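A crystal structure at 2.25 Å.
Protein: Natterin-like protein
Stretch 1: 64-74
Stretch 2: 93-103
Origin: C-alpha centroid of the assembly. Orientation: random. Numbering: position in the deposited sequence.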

# COMPACT_ATOMS: atom_id res chain seq x y z
N ALA A 64 31.99 4.45 -28.86
CA ALA A 64 30.84 3.76 -28.24
C ALA A 64 29.83 4.75 -27.63
O ALA A 64 30.23 5.67 -26.95
CB ALA A 64 31.33 2.79 -27.16
N LYS A 65 28.52 4.51 -27.87
CA LYS A 65 27.45 5.27 -27.25
C LYS A 65 26.56 4.32 -26.50
O LYS A 65 26.29 3.19 -26.97
CB LYS A 65 26.63 6.03 -28.29
CG LYS A 65 27.36 7.18 -28.99
CD LYS A 65 28.29 7.95 -28.03
CE LYS A 65 29.00 9.12 -28.71
NZ LYS A 65 28.40 10.36 -28.17
N GLU A 66 26.06 4.76 -25.36
CA GLU A 66 25.32 3.89 -24.49
C GLU A 66 23.95 4.44 -24.15
O GLU A 66 23.69 5.61 -24.33
CB GLU A 66 26.12 3.59 -23.22
CG GLU A 66 26.56 4.78 -22.43
CD GLU A 66 27.31 4.37 -21.15
OE1 GLU A 66 28.24 3.54 -21.24
OE2 GLU A 66 26.98 4.90 -20.05
N PHE A 67 23.09 3.56 -23.63
CA PHE A 67 21.77 3.87 -23.20
C PHE A 67 21.45 3.00 -22.00
O PHE A 67 21.59 1.76 -22.06
CB PHE A 67 20.74 3.58 -24.31
CG PHE A 67 19.32 4.01 -23.95
CD1 PHE A 67 18.50 3.16 -23.22
CD2 PHE A 67 18.86 5.28 -24.28
CE1 PHE A 67 17.20 3.55 -22.87
CE2 PHE A 67 17.57 5.68 -23.93
CZ PHE A 67 16.74 4.81 -23.24
N GLU A 68 21.01 3.63 -20.92
CA GLU A 68 20.59 2.89 -19.72
C GLU A 68 19.11 3.10 -19.46
O GLU A 68 18.65 4.24 -19.44
CB GLU A 68 21.39 3.34 -18.51
CG GLU A 68 21.06 2.46 -17.30
CD GLU A 68 22.07 2.56 -16.17
OE1 GLU A 68 22.12 1.65 -15.31
OE2 GLU A 68 22.78 3.56 -16.12
N PHE A 69 18.40 2.00 -19.28
CA PHE A 69 16.98 2.03 -19.02
C PHE A 69 16.69 2.44 -17.59
O PHE A 69 17.37 1.99 -16.67
CB PHE A 69 16.35 0.65 -19.29
CG PHE A 69 16.20 0.35 -20.76
CD1 PHE A 69 17.24 -0.11 -21.49
CD2 PHE A 69 15.01 0.58 -21.39
CE1 PHE A 69 17.12 -0.36 -22.87
CE2 PHE A 69 14.87 0.32 -22.74
CZ PHE A 69 15.94 -0.15 -23.48
N GLU A 70 15.67 3.27 -17.42
CA GLU A 70 15.12 3.60 -16.09
C GLU A 70 14.25 2.41 -15.63
O GLU A 70 13.73 1.63 -16.46
CB GLU A 70 14.25 4.87 -16.18
CG GLU A 70 14.99 6.13 -16.68
CD GLU A 70 14.06 7.30 -17.07
OE1 GLU A 70 12.90 7.35 -16.63
OE2 GLU A 70 14.47 8.21 -17.84
N SER A 71 14.11 2.26 -14.33
CA SER A 71 13.14 1.35 -13.73
C SER A 71 11.73 1.54 -14.34
O SER A 71 11.20 2.66 -14.41
CB SER A 71 13.07 1.56 -12.22
OG SER A 71 14.30 1.11 -11.65
N GLY A 72 11.15 0.44 -14.81
CA GLY A 72 9.82 0.52 -15.39
C GLY A 72 9.77 0.97 -16.85
O GLY A 72 8.71 0.99 -17.45
N GLU A 73 10.91 1.31 -17.42
CA GLU A 73 10.97 1.76 -18.83
C GLU A 73 11.16 0.58 -19.75
O GLU A 73 12.08 -0.21 -19.56
CB GLU A 73 12.13 2.73 -19.02
CG GLU A 73 12.14 3.41 -20.38
CD GLU A 73 13.27 4.42 -20.54
OE1 GLU A 73 14.28 4.28 -19.81
OE2 GLU A 73 13.14 5.32 -21.42
N PHE A 74 10.29 0.45 -20.76
CA PHE A 74 10.43 -0.63 -21.71
C PHE A 74 10.53 -0.11 -23.14
O PHE A 74 10.49 1.08 -23.36
CB PHE A 74 9.29 -1.66 -21.57
CG PHE A 74 7.93 -1.11 -21.75
CD1 PHE A 74 7.23 -0.54 -20.68
CD2 PHE A 74 7.29 -1.18 -23.00
CE1 PHE A 74 5.94 -0.03 -20.87
CE2 PHE A 74 5.99 -0.71 -23.19
CZ PHE A 74 5.31 -0.11 -22.12
N LYS A 93 17.94 1.19 -33.98
CA LYS A 93 17.19 2.26 -33.39
C LYS A 93 16.06 1.73 -32.50
O LYS A 93 15.29 0.88 -32.92
CB LYS A 93 16.59 3.10 -34.51
CG LYS A 93 15.76 4.26 -33.98
CD LYS A 93 15.34 5.18 -35.11
CE LYS A 93 14.48 6.31 -34.59
NZ LYS A 93 14.01 7.15 -35.73
N PHE A 94 15.92 2.30 -31.30
CA PHE A 94 14.70 2.05 -30.55
C PHE A 94 14.19 3.28 -29.87
O PHE A 94 14.92 4.22 -29.66
CB PHE A 94 14.86 0.88 -29.55
CG PHE A 94 15.94 1.09 -28.50
CD1 PHE A 94 15.68 1.87 -27.39
CD2 PHE A 94 17.13 0.41 -28.57
CE1 PHE A 94 16.62 2.01 -26.36
CE2 PHE A 94 18.10 0.56 -27.56
CZ PHE A 94 17.85 1.37 -26.44
N ILE A 95 12.90 3.24 -29.55
CA ILE A 95 12.24 4.28 -28.81
C ILE A 95 11.57 3.61 -27.62
O ILE A 95 10.92 2.57 -27.77
CB ILE A 95 11.19 5.01 -29.68
CG1 ILE A 95 11.87 5.68 -30.88
CG2 ILE A 95 10.52 6.12 -28.84
CD1 ILE A 95 10.91 6.15 -31.95
N THR A 96 11.72 4.21 -26.45
CA THR A 96 11.17 3.61 -25.24
C THR A 96 9.78 4.08 -24.92
O THR A 96 9.23 4.99 -25.57
CB THR A 96 12.04 3.88 -24.02
OG1 THR A 96 11.87 5.24 -23.62
CG2 THR A 96 13.52 3.60 -24.37
N SER A 97 9.21 3.44 -23.89
CA SER A 97 7.88 3.78 -23.39
C SER A 97 7.82 5.18 -22.83
O SER A 97 6.73 5.72 -22.70
CB SER A 97 7.45 2.76 -22.30
OG SER A 97 8.40 2.73 -21.27
N ARG A 98 8.98 5.77 -22.49
CA ARG A 98 9.05 7.16 -22.04
C ARG A 98 9.54 8.07 -23.15
O ARG A 98 10.09 9.11 -22.90
CB ARG A 98 9.98 7.29 -20.86
CG ARG A 98 9.80 6.22 -19.82
CD ARG A 98 9.48 6.81 -18.50
NE ARG A 98 9.00 5.75 -17.60
CZ ARG A 98 9.66 5.24 -16.57
NH1 ARG A 98 10.85 5.68 -16.23
NH2 ARG A 98 9.08 4.32 -15.85
N SER A 99 9.34 7.65 -24.39
CA SER A 99 9.72 8.44 -25.56
C SER A 99 11.20 8.80 -25.68
O SER A 99 11.55 9.62 -26.49
CB SER A 99 8.83 9.70 -25.68
OG SER A 99 7.46 9.31 -25.63
N ARG A 100 12.08 8.16 -24.91
CA ARG A 100 13.52 8.35 -25.14
C ARG A 100 14.00 7.48 -26.30
O ARG A 100 13.52 6.35 -26.52
CB ARG A 100 14.30 8.02 -23.90
CG ARG A 100 13.94 8.90 -22.70
CD ARG A 100 14.48 8.29 -21.44
NE ARG A 100 15.92 8.27 -21.45
CZ ARG A 100 16.70 7.38 -20.83
NH1 ARG A 100 16.21 6.34 -20.19
NH2 ARG A 100 18.01 7.53 -20.92
N GLU A 101 14.96 8.00 -27.04
CA GLU A 101 15.38 7.41 -28.29
C GLU A 101 16.87 7.04 -28.27
O GLU A 101 17.69 7.75 -27.68
CB GLU A 101 15.11 8.36 -29.43
CG GLU A 101 15.40 7.74 -30.81
CD GLU A 101 15.18 8.70 -32.02
OE1 GLU A 101 16.12 8.80 -32.88
OE2 GLU A 101 14.07 9.30 -32.16
N PHE A 102 17.21 5.90 -28.87
CA PHE A 102 18.59 5.50 -29.02
C PHE A 102 18.83 5.07 -30.46
O PHE A 102 18.04 4.26 -30.99
CB PHE A 102 18.95 4.34 -28.08
CG PHE A 102 20.38 3.86 -28.24
CD1 PHE A 102 21.47 4.64 -27.74
CD2 PHE A 102 20.65 2.72 -28.95
CE1 PHE A 102 22.77 4.20 -27.90
CE2 PHE A 102 21.97 2.29 -29.14
CZ PHE A 102 23.02 3.01 -28.61
N PHE A 103 19.88 5.61 -31.08
CA PHE A 103 20.11 5.39 -32.50
C PHE A 103 21.59 5.29 -32.77
O PHE A 103 22.32 6.24 -32.54
CB PHE A 103 19.54 6.57 -33.32
CG PHE A 103 19.49 6.32 -34.83
CD1 PHE A 103 19.49 5.03 -35.37
CD2 PHE A 103 19.37 7.38 -35.70
CE1 PHE A 103 19.43 4.83 -36.71
CE2 PHE A 103 19.27 7.19 -37.08
CZ PHE A 103 19.30 5.91 -37.59
O HOH W 1 20.58 6.51 -20.99
O HOH W 2 19.44 6.84 -18.07
O HOH W 3 7.07 3.13 -18.95

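Stretch 2 is a hairpin: its strands 93-96 and 101-103 pair through Phe 94 N to Phe 102 O and Phe 102 N to Phe 94 O, both 2.9 Å, and a type I turn from Thr 96 to Ser 99 joins them. Strand 65-68 runs roughly antiparallel to strand 101-103 (152°), but with axes 8.2 Å apart at closest approach this is packing through side chains, not sheet pairing.

Phe 94 directs its ring edge at the face of Phe 67, with planes at 89° and centroids 5.2 Å apart. Its ring is nearly parallel to that of Phe 69 (19°), yet slid so far that the two barely overlap.

Thr 96 OG1 donates to Glu 73 OE2 at 2.5 Å, while accepting from Arg 98 N and Arg 100 N, which ties the carboxylate to the turn. At Ser 97 the stretches are bonded twice: backbone to backbone, Ser 97 N to Phe 74 O (2.7 Å), and backbone to side chain, Phe 74 N to Ser 97 OG (3.0 Å, 164°). Ser 97 CB sits 3.5 Å from the Phe 74 ring centroid, 12° off the normal, a CH-pi contact.

Arg 98 reaches the type II turn from Glu 70 to Glu 73. Arg 98 NH1 forms a salt bridge with Glu 70 OE1 (2.7 Å), and Arg 98 NH2 donates to Ser 71 O (3.1 Å); both acceptors lie near the guanidinium plane.

Arg 100 NH1 forms a salt bridge with Glu 73 OE1 at 2.8 Å, although the 124° angle makes the hydrogen bond weak. Glu 70 OE2, 3.5 Å from Arg 100 NH1, lies well out of plane, so that salt bridge rests on charge alone. Phe 67 CZ lies over one guanidinium face, 3.5 Å from Arg 100 NH1. Waters 1 and 2 each link Arg 100 NH2 to the Glu 68 backbone, though both bonds from NH2 are weak; water 1 accepts from Glu 68 N and water 2 donates to Glu 68 O.

Finally, Phe 102 CD1 packs 3.7 Å from Phe 67 CB, extending the apolar contact.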